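Local coordinates for 3-carboxy-cis,cis-muconate cycloisomerase (Pseudomonas putida, PDB 1RE5), which belongs to the fumarase/aspartase superfamily, a group of largely helical enzymes that assemble as homotetramers, at residues D[28-39]-D[99-110]; D[52-62]-D[81-89]. One frame throughout, in Å; residues are numbered along the deposited sequence.

Contact 1 (D[28-39]-D[99-110]); sequences MLDFEAALARAE and YVHLGATSQDAM
The F31 ring carries A109 over one face, with A109 CA 4.0 Å from the ring centroid and 28° off its normal, a CH-pi contact. D108 O lies above the same face, offset toward the rim, while A104 CB meets the edge from near the ring plane, 4.2 Å from F31 CE2. Setting CG of F31 anti to the backbone N (chi1 170°) sends the ring from helix 28-39 against D108 and A109 in the first turn of helix 106-142. L213 of helix 206-217 also touches F31. A bend in the E32 chain at chi2 (-57°) brings its OE2 within 3.3 Å of the backbone N of H101. Beyond, L35 CD1 packs 3.7 Å from L102 O and 4.1 Å from A104 CB, and M28 CG rests 3.5 Å from A109 O.

At the far end E39 OE2 lies 2.8 Å from L102 O; a proton shared between the two oxygens would explain the approach, though the model does not settle it. The loop into helix 106-142 carries the GATSQD sequence, which probably corresponds to the first conserved region of the superfamily, part of the active site in relatives. The chemistry thus implies an aromatic and aliphatic seam along which this loop is seated, with the carboxylates of E32 and E39 facing its backbone.

Contact 2 (D[52-62]-D[81-89]); sequences AIEAACQAERY and LVKALGKVI
A56 CB faces helix 81-89 directly and is met by three side chains: L85 CD1 at 3.5 Å, V88 CG1 at 3.7 Å and I89 CG1 at 3.8 Å. The axes of helices 52-56 and 81-89 pass 9.4 Å apart, with 118° between their directions, and the CA atoms of A56 and I89 are the nearest pair across the two segments. One turn back, I53 CG1 touches I89 CD1 at 3.5 Å; the I89 chain is extended at chi2 (179°), which carries its terminal methyl across to I53.

Y62 fills the other end of the contact. Its ring has A84 O at the edge, in plane and 3.7 Å from CE2, and L81 CD1 over one face. A84 CB lies 4.0 Å from Y62 CD2, and V88 CG2 approaches Y62 CE2 obliquely at 3.9 Å. The phenol end reaches back toward A56 O, but this hydrogen bond is doubtful, because Y62 OH is modelled too close to L85 CD1.

Behind this first shell the chain turns sharply: C57 is the centre of an inverse gamma turn, and a short 3-10 segment, 59-61, follows and delivers Y62, whose N bonds A59 O. Q26 of helix 21-40 holds the turn, its side chain bonded to C57 O and A59 N, while L29 of that helix touches Y62 and M28 touches L81. The result is a steep helix-helix crossing in which a short side chain meets larger aliphatic ones and a tyrosine closes one end, within the N-terminal helical region of the fumarase/aspartase fold.

From the N terminus, helix 21-40 supplies residues 28-39; residues 52-62 then take in the end of helix 47-56 and the turn that follows. After helix 64-74 the chain returns as helix 78-92, where residues 81-89 close the inner loop, contact 2. Only then does it reach residues 99-110 and close the larger loop, contact 1, so contact 2 is nested within contact 1. The centres are 12 Å apart and the two touch: R37 forms a salt bridge with E54, V100 packs on L85 and L29 O approaches the sulfur of C57. Together they tie helices 21-40, 47-56 and 78-92 to the loop and first turn of helix 106-142.

Contact 1 (D[28-39]-D[99-110])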
loop_
_atom_site.group_PDB
_atom_site.type_symbol
_atom_site.label_atom_id
_atom_site.label_comp_id
_atom_site.label_asym_id
_atom_site.label_seq_id
_atom_site.Cartn_x
_atom_site.Cartn_y
_atom_site.Cartn_z
ATOM N N MET D 28 8.122 -20.208 21.120
ATOM C CA MET D 28 9.416 -19.871 21.698
ATOM C C MET D 28 9.862 -20.899 22.744
ATOM O O MET D 28 11.029 -21.305 22.778
ATOM C CB MET D 28 9.370 -18.467 22.311
ATOM C CG MET D 28 9.242 -17.365 21.281
ATOM S SD MET D 28 9.288 -15.718 21.989
ATOM C CE MET D 28 7.584 -15.447 22.430
ATOM N N LEU D 29 8.937 -21.326 23.594
ATOM C CA LEU D 29 9.271 -22.321 24.597
ATOM C C LEU D 29 9.727 -23.602 23.900
ATOM O O LEU D 29 10.700 -24.234 24.328
ATOM C CB LEU D 29 8.068 -22.586 25.496
ATOM C CG LEU D 29 7.701 -21.353 26.325
ATOM C CD1 LEU D 29 6.376 -21.574 27.059
ATOM C CD2 LEU D 29 8.831 -21.047 27.291
ATOM N N ASP D 30 9.038 -23.976 22.824
ATOM C CA ASP D 30 9.404 -25.172 22.061
ATOM C C ASP D 30 10.858 -25.055 21.617
ATOM O O ASP D 30 11.612 -26.040 21.599
ATOM C CB ASP D 30 8.511 -25.312 20.826
ATOM C CG ASP D 30 7.178 -25.964 21.141
ATOM O OD1 ASP D 30 6.735 -25.914 22.316
ATOM O OD2 ASP D 30 6.568 -26.521 20.204
ATOM N N PHE D 31 11.245 -23.836 21.254
ATOM C CA PHE D 31 12.605 -23.571 20.826
ATOM C C PHE D 31 13.564 -23.798 21.994
ATOM O O PHE D 31 14.564 -24.502 21.848
ATOM C CB PHE D 31 12.740 -22.131 20.340
ATOM C CG PHE D 31 14.162 -21.708 20.108
ATOM C CD1 PHE D 31 14.858 -22.142 18.975
ATOM C CD2 PHE D 31 14.822 -20.907 21.045
ATOM C CE1 PHE D 31 16.182 -21.786 18.774
ATOM C CE2 PHE D 31 16.155 -20.547 20.852
ATOM C CZ PHE D 31 16.838 -20.988 19.711
ATOM N N GLU D 32 13.250 -23.199 23.144
ATOM C CA GLU D 32 14.084 -23.327 24.345
ATOM C C GLU D 32 14.319 -24.781 24.757
ATOM O O GLU D 32 15.461 -25.196 25.001
ATOM C CB GLU D 32 13.451 -22.552 25.502
ATOM C CG GLU D 32 13.404 -21.043 25.256
ATOM C CD GLU D 32 14.788 -20.441 24.987
ATOM O OE1 GLU D 32 14.862 -19.335 24.418
ATOM O OE2 GLU D 32 15.806 -21.066 25.349
ATOM N N ALA D 33 13.234 -25.550 24.836
ATOM C CA ALA D 33 13.330 -26.954 25.198
ATOM C C ALA D 33 14.223 -27.649 24.182
ATOM O O ALA D 33 15.192 -28.309 24.545
ATOM C CB ALA D 33 11.955 -27.588 25.208
ATOM N N ALA D 34 13.906 -27.491 22.904
ATOM C CA ALA D 34 14.705 -28.113 21.857
ATOM C C ALA D 34 16.191 -27.722 21.957
ATOM O O ALA D 34 17.071 -28.536 21.662
ATOM C CB ALA D 34 14.150 -27.725 20.495
ATOM N N LEU D 35 16.462 -26.480 22.372
ATOM C CA LEU D 35 17.834 -25.961 22.500
ATOM C C LEU D 35 18.610 -26.770 23.534
ATOM O O LEU D 35 19.695 -27.283 23.255
ATOM C CB LEU D 35 17.825 -24.488 22.945
ATOM C CG LEU D 35 18.853 -23.499 22.356
ATOM C CD1 LEU D 35 19.192 -22.476 23.411
ATOM C CD2 LEU D 35 20.123 -24.185 21.912
ATOM N N ALA D 36 18.048 -26.867 24.738
ATOM C CA ALA D 36 18.663 -27.614 25.828
ATOM C C ALA D 36 18.965 -29.051 25.378
ATOM O O ALA D 36 20.073 -29.570 25.557
ATOM C CB ALA D 36 17.728 -27.620 27.036
ATOM N N ARG D 37 17.960 -29.677 24.778
ATOM C CA ARG D 37 18.062 -31.038 24.283
ATOM C C ARG D 37 19.242 -31.174 23.312
ATOM O O ARG D 37 20.068 -32.083 23.436
ATOM C CB ARG D 37 16.757 -31.396 23.574
ATOM C CG ARG D 37 16.317 -32.835 23.689
ATOM C CD ARG D 37 14.962 -32.994 23.011
ATOM N NE ARG D 37 13.966 -32.088 23.582
ATOM C CZ ARG D 37 12.989 -31.499 22.887
ATOM N NH1 ARG D 37 12.867 -31.712 21.579
ATOM N NH2 ARG D 37 12.124 -30.696 23.503
ATOM N N ALA D 38 19.329 -30.259 22.353
ATOM C CA ALA D 38 20.385 -30.320 21.348
ATOM C C ALA D 38 21.765 -30.041 21.904
ATOM O O ALA D 38 22.750 -30.614 21.446
ATOM C CB ALA D 38 20.083 -29.351 20.199
ATOM N N GLU D 39 21.850 -29.156 22.884
ATOM C CA GLU D 39 23.149 -28.826 23.449
ATOM C C GLU D 39 23.613 -29.911 24.418
ATOM O O GLU D 39 24.820 -30.117 24.607
ATOM C CB GLU D 39 23.088 -27.456 24.134
ATOM C CG GLU D 39 22.719 -26.342 23.168
ATOM C CD GLU D 39 22.770 -24.970 23.799
ATOM O OE1 GLU D 39 22.119 -24.767 24.851
ATOM O OE2 GLU D 39 23.456 -24.090 23.235
ATOM N N TYR D 99 21.476 -22.866 32.278
ATOM C CA TYR D 99 21.594 -23.491 30.962
ATOM C C TYR D 99 20.525 -23.088 29.945
ATOM O O TYR D 99 20.652 -23.359 28.744
ATOM C CB TYR D 99 21.595 -25.016 31.116
ATOM C CG TYR D 99 22.780 -25.557 31.883
ATOM C CD1 TYR D 99 22.663 -25.930 33.228
ATOM C CD2 TYR D 99 24.025 -25.689 31.266
ATOM C CE1 TYR D 99 23.761 -26.422 33.936
ATOM C CE2 TYR D 99 25.125 -26.176 31.960
ATOM C CZ TYR D 99 24.992 -26.543 33.292
ATOM O OH TYR D 99 26.096 -27.034 33.957
ATOM N N VAL D 100 19.469 -22.443 30.421
ATOM C CA VAL D 100 18.396 -22.035 29.535
ATOM C C VAL D 100 18.850 -20.927 28.587
ATOM O O VAL D 100 19.580 -20.012 28.982
ATOM C CB VAL D 100 17.165 -21.546 30.347
ATOM C CG1 VAL D 100 17.538 -20.347 31.187
ATOM C CG2 VAL D 100 16.024 -21.195 29.411
ATOM N N HIS D 101 18.437 -21.042 27.324
ATOM C CA HIS D 101 18.738 -20.041 26.300
ATOM C C HIS D 101 20.238 -19.848 26.097
ATOM O O HIS D 101 20.685 -18.762 25.745
ATOM C CB HIS D 101 18.062 -18.720 26.706
ATOM C CG HIS D 101 17.900 -17.742 25.587
ATOM N ND1 HIS D 101 18.802 -16.727 25.344
ATOM C CD2 HIS D 101 16.936 -17.620 24.645
ATOM C CE1 HIS D 101 18.400 -16.022 24.303
ATOM N NE2 HIS D 101 17.270 -16.543 23.859
ATOM N N LEU D 102 21.007 -20.911 26.297
ATOM C CA LEU D 102 22.462 -20.845 26.161
ATOM C C LEU D 102 22.999 -20.661 24.739
ATOM O O LEU D 102 22.765 -21.496 23.857
ATOM C CB LEU D 102 23.098 -22.100 26.767
ATOM C CG LEU D 102 24.636 -22.173 26.733
ATOM C CD1 LEU D 102 25.221 -21.054 27.589
ATOM C CD2 LEU D 102 25.110 -23.535 27.234
ATOM N N GLY D 103 23.734 -19.569 24.530
ATOM C CA GLY D 103 24.330 -19.297 23.231
ATOM C C GLY D 103 23.405 -18.734 22.165
ATOM O O GLY D 103 23.838 -18.496 21.031
ATOM N N ALA D 104 22.145 -18.512 22.526
ATOM C CA ALA D 104 21.156 -17.996 21.591
ATOM C C ALA D 104 20.796 -16.541 21.871
ATOM O O ALA D 104 20.907 -16.057 23.004
ATOM C CB ALA D 104 19.893 -18.861 21.643
ATOM N N THR D 105 20.356 -15.847 20.827
ATOM C CA THR D 105 19.968 -14.457 20.959
ATOM C C THR D 105 18.443 -14.418 20.929
ATOM O O THR D 105 17.814 -15.392 20.534
ATOM C CB THR D 105 20.603 -13.608 19.814
ATOM O OG1 THR D 105 20.363 -12.220 20.053
ATOM C CG2 THR D 105 20.036 -13.993 18.469
ATOM N N SER D 106 17.852 -13.312 21.367
ATOM C CA SER D 106 16.395 -13.172 21.386
ATOM C C SER D 106 15.714 -13.496 20.050
ATOM O O SER D 106 14.743 -14.262 19.999
ATOM C CB SER D 106 16.018 -11.751 21.810
ATOM O OG SER D 106 16.412 -11.492 23.147
ATOM N N GLN D 107 16.221 -12.920 18.965
ATOM C CA GLN D 107 15.624 -13.165 17.658
ATOM C C GLN D 107 15.629 -14.647 17.253
ATOM O O GLN D 107 14.749 -15.091 16.517
ATOM C CB GLN D 107 16.313 -12.317 16.578
ATOM C CG GLN D 107 15.532 -12.299 15.270
ATOM C CD GLN D 107 16.113 -11.382 14.227
ATOM O OE1 GLN D 107 15.569 -11.254 13.132
ATOM N NE2 GLN D 107 17.221 -10.737 14.554
ATOM N N ASP D 108 16.613 -15.407 17.727
ATOM C CA ASP D 108 16.676 -16.827 17.401
ATOM C C ASP D 108 15.410 -17.499 17.902
ATOM O O ASP D 108 14.782 -18.287 17.178
ATOM C CB ASP D 108 17.873 -17.497 18.070
ATOM C CG ASP D 108 19.191 -17.041 17.499
ATOM O OD1 ASP D 108 19.277 -16.865 16.271
ATOM O OD2 ASP D 108 20.156 -16.875 18.275
ATOM N N ALA D 109 15.032 -17.176 19.140
ATOM C CA ALA D 109 13.841 -17.770 19.743
ATOM C C ALA D 109 12.563 -17.265 19.084
ATOM O O ALA D 109 11.635 -18.032 18.816
ATOM C CB ALA D 109 13.806 -17.475 21.229
ATOM N N MET D 110 12.521 -15.965 18.831
ATOM C CA MET D 110 11.366 -15.344 18.202
ATOM C C MET D 110 11.105 -15.803 16.753
ATOM O O MET D 110 9.989 -16.215 16.414
ATOM C CB MET D 110 11.543 -13.844 18.241
ATOM C CG MET D 110 11.614 -13.299 19.631
ATOM S SD MET D 110 11.473 -11.516 19.561
ATOM C CE MET D 110 13.130 -11.057 20.092
#

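Contact 2 (D[52-62]-D[81-89])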
loop_
_atom_site.group_PDB
_atom_site.type_symbol
_atom_site.label_atom_id
_atom_site.label_comp_id
_atom_site.label_asym_id
_atom_site.label_seq_id
_atom_site.Cartn_x
_atom_site.Cartn_y
_atom_site.Cartn_z
ATOM N N ALA D 52 14.458 -30.591 33.466
ATOM C CA ALA D 52 13.927 -29.462 34.234
ATOM C C ALA D 52 13.333 -28.402 33.310
ATOM O O ALA D 52 12.220 -27.917 33.527
ATOM C CB ALA D 52 15.030 -28.843 35.084
ATOM N N ILE D 53 14.097 -28.054 32.281
ATOM C CA ILE D 53 13.690 -27.067 31.296
ATOM C C ILE D 53 12.405 -27.472 30.566
ATOM O O ILE D 53 11.437 -26.710 30.549
ATOM C CB ILE D 53 14.827 -26.840 30.282
ATOM C CG1 ILE D 53 16.002 -26.161 30.991
ATOM C CG2 ILE D 53 14.335 -26.006 29.106
ATOM C CD1 ILE D 53 17.258 -26.058 30.149
ATOM N N GLU D 54 12.387 -28.666 29.975
ATOM C CA GLU D 54 11.203 -29.135 29.254
ATOM C C GLU D 54 9.937 -29.060 30.098
ATOM O O GLU D 54 8.851 -28.797 29.583
ATOM C CB GLU D 54 11.392 -30.572 28.780
ATOM C CG GLU D 54 12.536 -30.750 27.816
ATOM C CD GLU D 54 12.634 -32.169 27.291
ATOM O OE1 GLU D 54 12.696 -33.109 28.117
ATOM O OE2 GLU D 54 12.652 -32.344 26.051
ATOM N N ALA D 55 10.079 -29.290 31.398
ATOM C CA ALA D 55 8.946 -29.251 32.316
ATOM C C ALA D 55 8.373 -27.848 32.433
ATOM O O ALA D 55 7.192 -27.673 32.721
ATOM C CB ALA D 55 9.380 -29.744 33.688
ATOM N N ALA D 56 9.218 -26.846 32.215
ATOM C CA ALA D 56 8.789 -25.458 32.315
ATOM C C ALA D 56 8.423 -24.835 30.962
ATOM O O ALA D 56 7.934 -23.709 30.906
ATOM C CB ALA D 56 9.877 -24.638 32.995
ATOM N N CYS D 57 8.659 -25.564 29.874
ATOM C CA CYS D 57 8.345 -25.057 28.541
ATOM C C CYS D 57 6.896 -25.329 28.119
ATOM O O CYS D 57 6.634 -25.954 27.088
ATOM C CB CYS D 57 9.321 -25.641 27.514
ATOM S SG CYS D 57 10.992 -24.929 27.614
ATOM N N GLN D 58 5.964 -24.850 28.936
ATOM C CA GLN D 58 4.541 -24.988 28.678
ATOM C C GLN D 58 3.924 -23.582 28.842
ATOM O O GLN D 58 4.011 -22.973 29.910
ATOM C CB GLN D 58 3.923 -25.988 29.664
ATOM N N ALA D 59 3.320 -23.068 27.772
ATOM C CA ALA D 59 2.719 -21.730 27.774
ATOM C C ALA D 59 1.789 -21.453 28.944
ATOM O O ALA D 59 1.776 -20.353 29.492
ATOM C CB ALA D 59 1.969 -21.490 26.463
ATOM N N GLU D 60 1.007 -22.453 29.319
ATOM C CA GLU D 60 0.046 -22.332 30.410
ATOM C C GLU D 60 0.651 -21.798 31.711
ATOM O O GLU D 60 -0.008 -21.082 32.471
ATOM C CB GLU D 60 -0.588 -23.699 30.684
ATOM C CG GLU D 60 -1.231 -24.378 29.462
ATOM C CD GLU D 60 -0.240 -24.677 28.322
ATOM O OE1 GLU D 60 0.843 -25.247 28.602
ATOM O OE2 GLU D 60 -0.550 -24.354 27.145
ATOM N N ARG D 61 1.910 -22.141 31.963
ATOM C CA ARG D 61 2.587 -21.735 33.194
ATOM C C ARG D 61 2.981 -20.264 33.292
ATOM O O ARG D 61 3.511 -19.839 34.321
ATOM C CB ARG D 61 3.832 -22.622 33.412
ATOM N N TYR D 62 2.712 -19.480 32.252
ATOM C CA TYR D 62 3.114 -18.076 32.275
ATOM C C TYR D 62 2.004 -17.042 32.240
ATOM O O TYR D 62 0.900 -17.308 31.777
ATOM C CB TYR D 62 4.108 -17.826 31.149
ATOM C CG TYR D 62 5.303 -18.736 31.251
ATOM C CD1 TYR D 62 5.310 -19.990 30.638
ATOM C CD2 TYR D 62 6.417 -18.361 32.005
ATOM C CE1 TYR D 62 6.401 -20.847 30.772
ATOM C CE2 TYR D 62 7.510 -19.212 32.150
ATOM C CZ TYR D 62 7.495 -20.448 31.532
ATOM O OH TYR D 62 8.585 -21.269 31.687
ATOM N N LEU D 81 10.431 -13.460 28.439
ATOM C CA LEU D 81 9.981 -14.840 28.535
ATOM C C LEU D 81 11.081 -15.698 29.138
ATOM O O LEU D 81 10.832 -16.479 30.060
ATOM C CB LEU D 81 9.624 -15.398 27.161
ATOM C CG LEU D 81 9.224 -16.874 27.215
ATOM C CD1 LEU D 81 7.945 -17.000 28.029
ATOM C CD2 LEU D 81 9.032 -17.433 25.818
ATOM N N VAL D 82 12.294 -15.553 28.600
ATOM C CA VAL D 82 13.442 -16.316 29.070
ATOM C C VAL D 82 13.657 -16.071 30.558
ATOM O O VAL D 82 13.901 -17.012 31.313
ATOM C CB VAL D 82 14.722 -15.948 28.281
ATOM C CG1 VAL D 82 15.935 -16.601 28.923
ATOM C CG2 VAL D 82 14.599 -16.424 26.835
ATOM N N LYS D 83 13.551 -14.818 30.983
ATOM C CA LYS D 83 13.715 -14.497 32.396
ATOM C C LYS D 83 12.644 -15.221 33.221
ATOM O O LYS D 83 12.943 -15.833 34.242
ATOM C CB LYS D 83 13.598 -12.987 32.617
ATOM C CG LYS D 83 13.828 -12.549 34.053
ATOM C CD LYS D 83 13.729 -11.029 34.179
ATOM C CE LYS D 83 14.097 -10.533 35.579
ATOM N NZ LYS D 83 15.513 -10.860 35.926
ATOM N N ALA D 84 11.398 -15.157 32.769
ATOM C CA ALA D 84 10.306 -15.805 33.477
ATOM C C ALA D 84 10.506 -17.317 33.486
ATOM O O ALA D 84 10.165 -17.993 34.459
ATOM C CB ALA D 84 8.966 -15.455 32.820
ATOM N N LEU D 85 11.048 -17.848 32.396
ATOM C CA LEU D 85 11.289 -19.282 32.308
ATOM C C LEU D 85 12.329 -19.653 33.367
ATOM O O LEU D 85 12.167 -20.631 34.101
ATOM C CB LEU D 85 11.803 -19.651 30.911
ATOM C CG LEU D 85 12.302 -21.084 30.688
ATOM C CD1 LEU D 85 11.221 -22.092 31.042
ATOM C CD2 LEU D 85 12.716 -21.246 29.236
ATOM N N GLY D 86 13.392 -18.856 33.447
ATOM C CA GLY D 86 14.438 -19.113 34.418
ATOM C C GLY D 86 13.918 -19.135 35.848
ATOM O O GLY D 86 14.303 -20.011 36.630
ATOM N N LYS D 87 13.044 -18.186 36.188
ATOM C CA LYS D 87 12.479 -18.105 37.535
ATOM C C LYS D 87 11.556 -19.282 37.861
ATOM O O LYS D 87 11.253 -19.535 39.029
ATOM C CB LYS D 87 11.735 -16.784 37.715
ATOM N N VAL D 88 11.112 -20.003 36.834
ATOM C CA VAL D 88 10.234 -21.154 37.039
ATOM C C VAL D 88 11.087 -22.397 37.242
ATOM O O VAL D 88 10.756 -23.278 38.039
ATOM C CB VAL D 88 9.283 -21.377 35.825
ATOM C CG1 VAL D 88 8.619 -22.750 35.915
ATOM C CG2 VAL D 88 8.207 -20.298 35.798
ATOM N N ILE D 89 12.190 -22.461 36.508
ATOM C CA ILE D 89 13.107 -23.582 36.608
ATOM C C ILE D 89 13.869 -23.511 37.935
ATOM O O ILE D 89 14.332 -24.532 38.444
ATOM C CB ILE D 89 14.113 -23.573 35.430
ATOM C CG1 ILE D 89 13.372 -23.857 34.122
ATOM C CG2 ILE D 89 15.218 -24.595 35.661
ATOM C CD1 ILE D 89 14.267 -23.851 32.898
#